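Local coordinates for Mgp-operon protein 3 (Mycoplasma pneumoniae, PDB 6RJ1) that probably takes part in attachment of the bacterium to host cells, as an extracellular, membrane-associated and immunodominant adhesion protein also known as P40/P90, at residues N12-Y17 with Y40-W45; T22-G27 with P122-V127; Q168-Y173 with I654-L659; H364-I369 with D471-L476. All blocks are in the same frame, centred on the assembly; numbering follows the deposited sequence.

Contact 1. Residues N12-Y17 with Y40-W45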
# COMPACT_ATOMS: atom_id res chain seq x y z
N ASN A 12 -19.60 -12.65 -10.50
CA ASN A 12 -19.72 -13.66 -9.42
C ASN A 12 -19.70 -15.10 -9.93
O ASN A 12 -19.79 -16.04 -9.14
CB ASN A 12 -20.97 -13.41 -8.56
CG ASN A 12 -20.92 -12.20 -7.66
OD1 ASN A 12 -19.86 -11.62 -7.37
ND2 ASN A 12 -22.07 -11.81 -7.19
N THR A 13 -19.54 -15.26 -11.25
CA THR A 13 -19.52 -16.55 -11.92
C THR A 13 -18.12 -16.94 -12.37
O THR A 13 -17.43 -16.13 -12.99
CB THR A 13 -20.56 -16.59 -13.05
OG1 THR A 13 -21.84 -16.25 -12.49
CG2 THR A 13 -20.66 -17.94 -13.73
N LEU A 14 -17.71 -18.18 -12.04
CA LEU A 14 -16.45 -18.80 -12.45
C LEU A 14 -16.84 -19.89 -13.44
O LEU A 14 -17.42 -20.90 -13.05
CB LEU A 14 -15.67 -19.36 -11.24
CG LEU A 14 -15.19 -18.32 -10.20
CD1 LEU A 14 -14.56 -19.00 -9.02
CD2 LEU A 14 -14.23 -17.32 -10.81
N THR A 15 -16.59 -19.64 -14.75
CA THR A 15 -16.99 -20.56 -15.81
C THR A 15 -15.80 -21.42 -16.34
O THR A 15 -14.72 -20.89 -16.60
CB THR A 15 -17.74 -19.79 -16.93
OG1 THR A 15 -18.93 -19.20 -16.43
CG2 THR A 15 -18.12 -20.65 -18.12
N PRO A 16 -16.00 -22.76 -16.50
CA PRO A 16 -14.92 -23.59 -17.05
C PRO A 16 -14.89 -23.56 -18.57
O PRO A 16 -15.89 -23.86 -19.22
CB PRO A 16 -15.23 -24.99 -16.50
CG PRO A 16 -16.70 -24.98 -16.19
CD PRO A 16 -17.21 -23.56 -16.23
N TYR A 17 -13.75 -23.18 -19.15
CA TYR A 17 -13.55 -23.12 -20.59
C TYR A 17 -12.70 -24.29 -21.04
O TYR A 17 -11.72 -24.64 -20.37
CB TYR A 17 -12.91 -21.78 -21.00
CG TYR A 17 -13.90 -20.64 -21.05
CD1 TYR A 17 -14.23 -19.92 -19.91
CD2 TYR A 17 -14.51 -20.28 -22.25
CE1 TYR A 17 -15.13 -18.85 -19.96
CE2 TYR A 17 -15.42 -19.21 -22.31
CZ TYR A 17 -15.73 -18.51 -21.16
OH TYR A 17 -16.62 -17.47 -21.21
N TYR A 40 -23.49 -9.49 -2.00
CA TYR A 40 -22.16 -10.07 -1.99
C TYR A 40 -21.55 -10.06 -3.37
O TYR A 40 -22.24 -10.24 -4.37
CB TYR A 40 -22.13 -11.47 -1.37
CG TYR A 40 -22.13 -11.44 0.14
CD1 TYR A 40 -20.95 -11.25 0.85
CD2 TYR A 40 -23.30 -11.63 0.86
CE1 TYR A 40 -20.94 -11.22 2.24
CE2 TYR A 40 -23.31 -11.62 2.25
CZ TYR A 40 -22.12 -11.41 2.94
OH TYR A 40 -22.12 -11.43 4.31
N GLU A 41 -20.25 -9.77 -3.41
CA GLU A 41 -19.46 -9.61 -4.61
C GLU A 41 -18.16 -10.42 -4.47
O GLU A 41 -17.49 -10.34 -3.43
CB GLU A 41 -19.19 -8.10 -4.80
CG GLU A 41 -18.26 -7.71 -5.94
CD GLU A 41 -17.34 -6.53 -5.64
OE1 GLU A 41 -17.42 -5.53 -6.40
OE2 GLU A 41 -16.56 -6.58 -4.67
N LEU A 42 -17.83 -11.24 -5.50
CA LEU A 42 -16.61 -12.04 -5.52
C LEU A 42 -15.42 -11.11 -5.80
O LEU A 42 -15.41 -10.42 -6.81
CB LEU A 42 -16.73 -13.18 -6.55
CG LEU A 42 -15.45 -13.94 -6.90
CD1 LEU A 42 -14.92 -14.74 -5.73
CD2 LEU A 42 -15.67 -14.84 -8.10
N VAL A 43 -14.46 -11.07 -4.85
CA VAL A 43 -13.27 -10.19 -4.86
C VAL A 43 -12.02 -10.91 -5.33
O VAL A 43 -11.21 -10.32 -6.05
CB VAL A 43 -13.01 -9.53 -3.48
CG1 VAL A 43 -12.17 -8.26 -3.62
CG2 VAL A 43 -14.30 -9.22 -2.75
N ASP A 44 -11.82 -12.15 -4.88
CA ASP A 44 -10.65 -12.97 -5.22
C ASP A 44 -11.02 -14.43 -5.08
O ASP A 44 -11.96 -14.75 -4.36
CB ASP A 44 -9.44 -12.63 -4.30
CG ASP A 44 -8.08 -13.14 -4.77
OD1 ASP A 44 -8.00 -13.72 -5.88
OD2 ASP A 44 -7.09 -12.95 -4.02
N TRP A 45 -10.30 -15.30 -5.77
CA TRP A 45 -10.52 -16.74 -5.75
C TRP A 45 -9.24 -17.46 -6.17
O TRP A 45 -8.45 -16.91 -6.94
CB TRP A 45 -11.70 -17.13 -6.67
CG TRP A 45 -11.51 -16.69 -8.10
CD1 TRP A 45 -11.73 -15.44 -8.61
CD2 TRP A 45 -11.01 -17.48 -9.17
NE1 TRP A 45 -11.40 -15.41 -9.95
CE2 TRP A 45 -10.94 -16.65 -10.31
CE3 TRP A 45 -10.59 -18.82 -9.28
CZ2 TRP A 45 -10.52 -17.13 -11.56
CZ3 TRP A 45 -10.16 -19.29 -10.51
CH2 TRP A 45 -10.13 -18.44 -11.63
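Leu14 and Trp45 lie alongside, their side chains running in opposing senses, and one methyl of the leucine sits over the indole. The evidence for a CH-pi contact is the position of Leu14 CD2, 3.5 Å from the centroid of the Trp45 five-membered ring and only 13° off its normal. In Trp45, chi1 sets CG between the backbone N and the carbonyl carbon, and chi2 of -80° turns the indole plane so that one face meets that methyl, while NE1 bonds to Gln9. Leu42 meets the same leucine differently: the two side chains cross at about a right angle, and their CD2 atoms lie 3.9 Å apart.

Beside this apolar patch, the amide of Asn12, just before strand 13-17, bonds to the backbone of strand 40-48 through both its polar atoms. Asn12 OD1 accepts from Leu42 N at 2.8 Å, the N-H...O angle being 164°, and Asn12 ND2 donates to Tyr40 O at 3.2 Å. Lys375 also bonds to that carbonyl.

Strand 13-17, central in a small antiparallel sheet, thus meets strand 40-48, outermost in the large mixed sheet, through Leu14 packing and the preceding Asn12 amide. Between Leu42 and Trp45, Val43 and Asp44 form a classic beta bulge against strand 52-59.

Contact 2. Residues T22-G27 with P122-V127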
# COMPACT_ATOMS: atom_id res chain seq x y z
N THR A 22 -14.54 -22.82 -25.81
CA THR A 22 -15.95 -22.72 -25.46
C THR A 22 -16.23 -23.11 -24.00
O THR A 22 -15.61 -24.05 -23.50
CB THR A 22 -16.81 -23.58 -26.39
OG1 THR A 22 -16.35 -24.93 -26.31
CG2 THR A 22 -16.79 -23.09 -27.82
N PRO A 23 -17.19 -22.43 -23.32
CA PRO A 23 -17.51 -22.82 -21.94
C PRO A 23 -18.17 -24.20 -21.87
O PRO A 23 -19.00 -24.54 -22.71
CB PRO A 23 -18.45 -21.71 -21.47
CG PRO A 23 -19.05 -21.16 -22.70
CD PRO A 23 -18.02 -21.29 -23.77
N LEU A 24 -17.75 -25.01 -20.89
CA LEU A 24 -18.24 -26.36 -20.68
C LEU A 24 -19.65 -26.35 -20.09
O LEU A 24 -20.48 -27.16 -20.49
CB LEU A 24 -17.25 -27.15 -19.80
CG LEU A 24 -17.40 -28.68 -19.71
CD1 LEU A 24 -17.49 -29.35 -21.09
CD2 LEU A 24 -16.26 -29.26 -18.91
N ASN A 25 -19.92 -25.40 -19.17
CA ASN A 25 -21.23 -25.19 -18.52
C ASN A 25 -21.41 -23.72 -18.16
O ASN A 25 -20.48 -22.93 -18.31
CB ASN A 25 -21.43 -26.13 -17.31
CG ASN A 25 -20.38 -26.04 -16.23
OD1 ASN A 25 -20.13 -24.98 -15.64
ND2 ASN A 25 -19.75 -27.16 -15.92
N GLY A 26 -22.61 -23.37 -17.66
CA GLY A 26 -22.99 -22.01 -17.26
C GLY A 26 -22.15 -21.35 -16.19
O GLY A 26 -22.36 -20.16 -15.89
N GLY A 27 -21.23 -22.10 -15.59
CA GLY A 27 -20.33 -21.61 -14.55
C GLY A 27 -20.92 -21.64 -13.16
O GLY A 27 -22.13 -21.84 -12.98
N PRO A 122 -18.45 -34.01 -10.36
CA PRO A 122 -18.34 -34.43 -11.78
C PRO A 122 -18.82 -33.39 -12.80
O PRO A 122 -19.52 -32.44 -12.45
CB PRO A 122 -19.16 -35.72 -11.84
CG PRO A 122 -20.05 -35.68 -10.65
CD PRO A 122 -19.26 -34.98 -9.59
N ARG A 123 -18.40 -33.58 -14.08
CA ARG A 123 -18.71 -32.71 -15.23
C ARG A 123 -18.15 -31.27 -15.04
O ARG A 123 -18.72 -30.30 -15.55
CB ARG A 123 -20.22 -32.72 -15.57
CG ARG A 123 -20.70 -34.04 -16.16
CD ARG A 123 -22.15 -33.98 -16.57
NE ARG A 123 -22.45 -34.97 -17.61
CZ ARG A 123 -22.69 -34.67 -18.89
NH1 ARG A 123 -22.94 -35.63 -19.77
NH2 ARG A 123 -22.68 -33.41 -19.30
N ALA A 124 -16.99 -31.17 -14.35
CA ALA A 124 -16.27 -29.93 -14.01
C ALA A 124 -17.16 -28.91 -13.29
O ALA A 124 -17.27 -27.75 -13.69
CB ALA A 124 -15.59 -29.32 -15.24
N THR A 125 -17.82 -29.38 -12.22
CA THR A 125 -18.72 -28.57 -11.39
C THR A 125 -18.16 -28.47 -9.97
O THR A 125 -17.23 -29.21 -9.62
CB THR A 125 -20.16 -29.10 -11.43
OG1 THR A 125 -20.19 -30.41 -10.87
CG2 THR A 125 -20.76 -29.11 -12.83
N TRP A 126 -18.72 -27.55 -9.17
CA TRP A 126 -18.29 -27.31 -7.80
C TRP A 126 -19.45 -27.36 -6.83
O TRP A 126 -20.51 -26.80 -7.10
CB TRP A 126 -17.56 -25.97 -7.69
CG TRP A 126 -16.32 -25.90 -8.52
CD1 TRP A 126 -16.20 -25.43 -9.79
CD2 TRP A 126 -15.02 -26.37 -8.14
NE1 TRP A 126 -14.91 -25.57 -10.23
CE2 TRP A 126 -14.15 -26.13 -9.23
CE3 TRP A 126 -14.49 -26.95 -6.97
CZ2 TRP A 126 -12.79 -26.46 -9.20
CZ3 TRP A 126 -13.14 -27.29 -6.95
CH2 TRP A 126 -12.31 -27.03 -8.04
N VAL A 127 -19.23 -28.02 -5.69
CA VAL A 127 -20.20 -28.17 -4.60
C VAL A 127 -19.71 -27.31 -3.44
O VAL A 127 -18.51 -27.32 -3.15
CB VAL A 127 -20.36 -29.67 -4.21
CG1 VAL A 127 -21.13 -29.86 -2.91
CG2 VAL A 127 -21.04 -30.45 -5.33
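Thr125 OG1 donates to Pro122 O at 2.7 Å, a bond across the base of the turn, while the methyl of the same residue meets the loop opposite: Thr125 CG2 lies 3.8 Å from Asn25 ND2. The two branches therefore divide the work, the hydroxyl bracing its own turn and the methyl touching the partner segment. In that turn Arg123 and Ala124 both have positive phi, and the carbonyl oxygens of both come close to the Asn25 amide.

Asn25 spends its two polar atoms in different directions. Asn25 OD1 accepts from Gly27 N at 3.1 Å, with the donor in the carbonyl plane on a lone pair, which makes an Asx turn. This bond within its own loop helps fix how the amide is rotated, and ND2 is left to face segment 122-127. There Asn25 ND2 donates to Ala124 O, a weak bond at 3.4 Å, although a nearly straight one (N-H...O 165°). The oxygen of Arg123 is also near, 3.3 Å from Asn25 ND2.

The apolar share of the contact is small. Leu24 CG is anti to the backbone N (chi1 -167°), and from the end of that side chain the methyl Leu24 CD2 reaches Ala124 CB at 3.7 Å. The buried area, 134 Å² over both sides, agrees with a light contact at the surface.

Segment 22-27 belongs to the loop between strands 13-17 and 28-29, where Asn25 also packs on Pro16. Its partner is the hairpin turn joining the antiparallel strands 114-121 and 125-135 of the eight-stranded mixed sheet.

Contact 3. Residues Q168-Y173 with I654-L659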
# COMPACT_ATOMS: atom_id res chain seq x y z
N GLN A 168 -8.33 10.52 3.57
CA GLN A 168 -9.26 10.03 2.55
C GLN A 168 -8.44 9.34 1.44
O GLN A 168 -7.29 9.73 1.22
CB GLN A 168 -10.17 11.16 2.03
CG GLN A 168 -9.50 12.26 1.22
CD GLN A 168 -10.46 13.32 0.77
OE1 GLN A 168 -10.25 14.51 1.00
NE2 GLN A 168 -11.55 12.93 0.12
N PRO A 169 -8.93 8.23 0.83
CA PRO A 169 -8.10 7.54 -0.16
C PRO A 169 -7.68 8.39 -1.36
O PRO A 169 -8.41 9.29 -1.77
CB PRO A 169 -8.95 6.33 -0.56
CG PRO A 169 -9.95 6.18 0.52
CD PRO A 169 -10.24 7.56 0.98
N VAL A 170 -6.48 8.13 -1.86
CA VAL A 170 -5.93 8.82 -3.03
C VAL A 170 -6.57 8.14 -4.24
O VAL A 170 -6.48 6.92 -4.39
CB VAL A 170 -4.38 8.79 -3.07
CG1 VAL A 170 -3.86 9.44 -4.35
CG2 VAL A 170 -3.77 9.45 -1.84
N THR A 171 -7.25 8.92 -5.08
CA THR A 171 -7.91 8.37 -6.26
C THR A 171 -7.01 8.56 -7.48
O THR A 171 -6.11 9.41 -7.44
CB THR A 171 -9.30 9.04 -6.46
OG1 THR A 171 -9.13 10.37 -6.94
CG2 THR A 171 -10.16 8.99 -5.21
N PRO A 172 -7.26 7.86 -8.61
CA PRO A 172 -6.44 8.10 -9.81
C PRO A 172 -6.55 9.53 -10.37
O PRO A 172 -5.77 9.89 -11.26
CB PRO A 172 -6.98 7.07 -10.81
CG PRO A 172 -8.35 6.77 -10.35
CD PRO A 172 -8.28 6.82 -8.86
N TYR A 173 -7.48 10.35 -9.84
CA TYR A 173 -7.71 11.73 -10.27
C TYR A 173 -7.18 12.77 -9.28
O TYR A 173 -7.39 13.97 -9.48
CB TYR A 173 -9.19 11.98 -10.61
CG TYR A 173 -9.74 10.95 -11.56
CD1 TYR A 173 -9.33 10.90 -12.89
CD2 TYR A 173 -10.65 9.99 -11.13
CE1 TYR A 173 -9.80 9.93 -13.76
CE2 TYR A 173 -11.14 9.02 -12.00
CZ TYR A 173 -10.71 8.99 -13.31
OH TYR A 173 -11.17 8.02 -14.16
N ILE A 654 -2.65 8.22 9.94
CA ILE A 654 -2.33 7.36 8.80
C ILE A 654 -2.68 8.04 7.47
O ILE A 654 -3.80 8.51 7.28
CB ILE A 654 -2.94 5.92 8.93
CG1 ILE A 654 -2.41 5.19 10.20
CG2 ILE A 654 -2.70 5.09 7.65
CD1 ILE A 654 -3.25 4.03 10.67
N ASN A 655 -1.68 8.10 6.57
CA ASN A 655 -1.73 8.64 5.22
C ASN A 655 -2.11 7.52 4.26
O ASN A 655 -1.61 6.40 4.38
CB ASN A 655 -0.37 9.23 4.84
CG ASN A 655 -0.06 10.52 5.56
OD1 ASN A 655 -0.96 11.29 5.90
ND2 ASN A 655 1.22 10.81 5.75
N ALA A 656 -2.98 7.82 3.29
CA ALA A 656 -3.45 6.86 2.30
C ALA A 656 -2.44 6.69 1.13
O ALA A 656 -2.86 6.44 -0.01
CB ALA A 656 -4.81 7.30 1.79
N SER A 657 -1.12 6.77 1.43
CA SER A 657 -0.03 6.70 0.45
C SER A 657 1.32 6.28 1.10
O SER A 657 1.42 6.29 2.33
CB SER A 657 0.13 8.07 -0.21
OG SER A 657 0.94 8.93 0.57
N PRO A 658 2.40 5.99 0.30
CA PRO A 658 3.68 5.62 0.92
C PRO A 658 4.49 6.79 1.51
O PRO A 658 5.64 6.58 1.93
CB PRO A 658 4.43 4.90 -0.22
CG PRO A 658 3.46 4.77 -1.34
CD PRO A 658 2.50 5.89 -1.17
N LEU A 659 3.91 8.01 1.56
CA LEU A 659 4.58 9.19 2.11
C LEU A 659 4.23 9.50 3.56
O LEU A 659 3.06 9.47 3.93
CB LEU A 659 4.34 10.44 1.26
CG LEU A 659 4.89 10.45 -0.18
CD1 LEU A 659 4.89 11.84 -0.72
CD2 LEU A 659 6.29 9.85 -0.27
O HOH W 1 -5.33 5.59 -0.88
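Val170 holds CG1 anti to the backbone N (chi1 176°), which puts CG2 anti to the carbonyl carbon, and it is this CG2 branch that faces Ala656. The two segments run into the loops that leave a pair of parallel strands, 165-167 and 650-654, in a mixed sheet, and they remain side by side beyond it: the CA atoms of Pro169 and Ala656 are 5.3 Å apart.

The methyl of Ala656 points toward the other loop and rests on its backbone, with CB 3.5 Å from Gln168 O and 3.8 Å from Pro169 CA. In return Val170 CG2 lies 3.6 Å from Ala656 O, so each side chain packs chiefly on main-chain atoms of its partner.

Each loop has its own supports. Ser657 OG accepts from Leu659 N in an ST turn and also bonds to the hydroxyl of Tyr662, while Asn655 ND2 donates to Leu659 O. Ala656 N is taken up by the carboxylate of Glu167, and Gln168 bonds to Ala228 and Tyr239. The polar link between the segments is a water bridge: the water accepts from Val170 N at 3.0 Å and donates to Ala656 O at 2.8 Å.

Contact 4. Residues H364-I369 with D471-L476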
# COMPACT_ATOMS: atom_id res chain seq x y z
N HIS A 364 -15.69 4.15 -5.58
CA HIS A 364 -16.49 2.93 -5.75
C HIS A 364 -15.64 1.80 -6.39
O HIS A 364 -15.72 0.65 -5.95
CB HIS A 364 -17.74 3.22 -6.60
CG HIS A 364 -18.42 1.98 -7.09
ND1 HIS A 364 -19.23 1.23 -6.25
CD2 HIS A 364 -18.34 1.37 -8.29
CE1 HIS A 364 -19.62 0.19 -6.97
NE2 HIS A 364 -19.11 0.23 -8.20
N GLN A 365 -14.84 2.17 -7.41
CA GLN A 365 -13.93 1.31 -8.17
C GLN A 365 -12.75 0.81 -7.33
O GLN A 365 -12.19 -0.24 -7.65
CB GLN A 365 -13.43 2.07 -9.40
CG GLN A 365 -13.22 1.19 -10.63
CD GLN A 365 -14.50 0.64 -11.24
OE1 GLN A 365 -15.44 1.37 -11.59
NE2 GLN A 365 -14.55 -0.66 -11.40
N MET A 366 -12.37 1.56 -6.27
CA MET A 366 -11.28 1.23 -5.34
C MET A 366 -11.75 0.29 -4.21
O MET A 366 -10.93 -0.14 -3.38
CB MET A 366 -10.74 2.51 -4.70
CG MET A 366 -9.94 3.35 -5.62
SD MET A 366 -9.63 4.94 -4.84
CE MET A 366 -8.35 4.48 -3.70
N GLY A 367 -13.05 0.02 -4.16
CA GLY A 367 -13.64 -0.84 -3.15
C GLY A 367 -14.18 -0.06 -1.97
O GLY A 367 -14.40 -0.63 -0.90
N VAL A 368 -14.37 1.25 -2.15
CA VAL A 368 -14.92 2.12 -1.11
C VAL A 368 -16.44 2.07 -1.29
O VAL A 368 -16.92 2.12 -2.43
CB VAL A 368 -14.32 3.56 -1.20
CG1 VAL A 368 -15.11 4.56 -0.37
CG2 VAL A 368 -12.85 3.57 -0.79
N ILE A 369 -17.18 1.88 -0.19
CA ILE A 369 -18.65 1.83 -0.23
C ILE A 369 -19.19 3.24 -0.52
O ILE A 369 -19.10 4.12 0.34
CB ILE A 369 -19.28 1.20 1.05
CG1 ILE A 369 -18.74 -0.23 1.33
CG2 ILE A 369 -20.83 1.23 0.99
CD1 ILE A 369 -18.92 -0.70 2.78
N ASP A 471 -4.40 -2.75 -2.69
CA ASP A 471 -3.22 -1.95 -3.03
C ASP A 471 -3.53 -0.46 -3.18
O ASP A 471 -2.60 0.34 -3.33
CB ASP A 471 -2.52 -2.48 -4.32
CG ASP A 471 -3.41 -2.93 -5.46
OD1 ASP A 471 -4.38 -2.21 -5.79
OD2 ASP A 471 -3.12 -4.01 -6.05
N ARG A 472 -4.81 -0.08 -3.11
CA ARG A 472 -5.15 1.32 -3.31
C ARG A 472 -5.63 2.04 -2.06
O ARG A 472 -5.64 3.27 -2.06
CB ARG A 472 -6.12 1.49 -4.48
CG ARG A 472 -5.62 2.56 -5.45
CD ARG A 472 -5.57 2.05 -6.86
NE ARG A 472 -6.80 2.36 -7.58
CZ ARG A 472 -7.71 1.45 -7.90
NH1 ARG A 472 -8.81 1.81 -8.57
NH2 ARG A 472 -7.54 0.18 -7.57
N VAL A 473 -6.01 1.30 -0.99
CA VAL A 473 -6.43 1.87 0.30
C VAL A 473 -5.60 1.19 1.40
O VAL A 473 -5.46 -0.03 1.36
CB VAL A 473 -7.96 1.74 0.55
CG1 VAL A 473 -8.36 2.23 1.94
CG2 VAL A 473 -8.78 2.46 -0.51
N PRO A 474 -5.02 1.95 2.39
CA PRO A 474 -4.24 1.29 3.45
C PRO A 474 -5.10 0.39 4.33
O PRO A 474 -6.28 0.67 4.56
CB PRO A 474 -3.65 2.47 4.23
CG PRO A 474 -4.58 3.59 3.99
CD PRO A 474 -5.06 3.42 2.59
N SER A 475 -4.52 -0.73 4.77
CA SER A 475 -5.18 -1.72 5.62
C SER A 475 -4.43 -1.85 6.94
O SER A 475 -3.21 -1.93 6.95
CB SER A 475 -5.32 -3.05 4.90
OG SER A 475 -4.07 -3.62 4.56
N LEU A 476 -5.18 -1.85 8.05
CA LEU A 476 -4.66 -1.90 9.41
C LEU A 476 -4.60 -3.31 10.00
O LEU A 476 -4.02 -3.50 11.07
CB LEU A 476 -5.48 -0.96 10.30
CG LEU A 476 -5.05 0.52 10.36
CD1 LEU A 476 -5.30 1.26 9.03
CD2 LEU A 476 -5.79 1.25 11.44
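Met366 lies across Arg472, the two side chains crossing at about a right angle. Its CG sits over one face of the guanidinium, 3.3 Å above the plane and displaced toward the rim, where the nearest atom is Arg472 NH1 at 3.5 Å from Met366 CG. The methionine comes just before Gly367, the residue that leaves helical geometry in a Schellman motif following helix 360-365.

Farther out on the same side chain, a bend at chi3 (77°) brings CE back to the root of the arginine. There Met366 CE is 3.8 Å from Arg472 CG and 3.4 Å from Arg472 O. Met366 CE also reaches Val473 CG2 at 3.8 Å, so one methyl touches both consecutive residues of the loop. Val368 adds a looser contact, Val368 CG2 being 4.2 Å from Val473 CG2. The interface is therefore one of van der Waals contact: the arginine offers a flat face and its aliphatic carbons, and the methionine covers both.

The next shell explains how these groups are placed. Arg472 also packs against Phe778, and Val473 rests on Thr453 of helix 446-454. That helix holds the segment after the helix end as well, since His452 bonds to Gly367 O and Gln449 to Ile369 N. Farther along the loop, Ser475 pairs through its backbone with Tyr538, which ties the loop before strand 477-482 to strand 538-546.

The helix end itself turns on Gly367, whose positive phi of 95° accompanies a bond from Gly367 N to His364 O at 3.3 Å.

How the contacts relate
Contacts 1 and 2 adjoin, with centres 13 Å apart, and both reach the eight-stranded mixed sheet, through strands 40-48 and 125-135. Their other partners also meet: Pro16 O lies 2.8 Å from Leu24 N, a probable hydrogen bond, and Thr15 CG2 packs on Asn25 O. Their segments alternate along the chain. Contacts 3 and 4 form a second pair, centres 10 Å apart, contact 4 falling within the long span between the segments of contact 3. Here Met366 CE meets Pro169 CB at 3.7 Å, and Ala656 CA meets Pro474 CD at 3.8 Å. Between the pairs, contacts 1 and 4 come closest, about 6 Å between nearest atoms without touching; contacts 2 and 3 are about 41 Å apart, centre to centre.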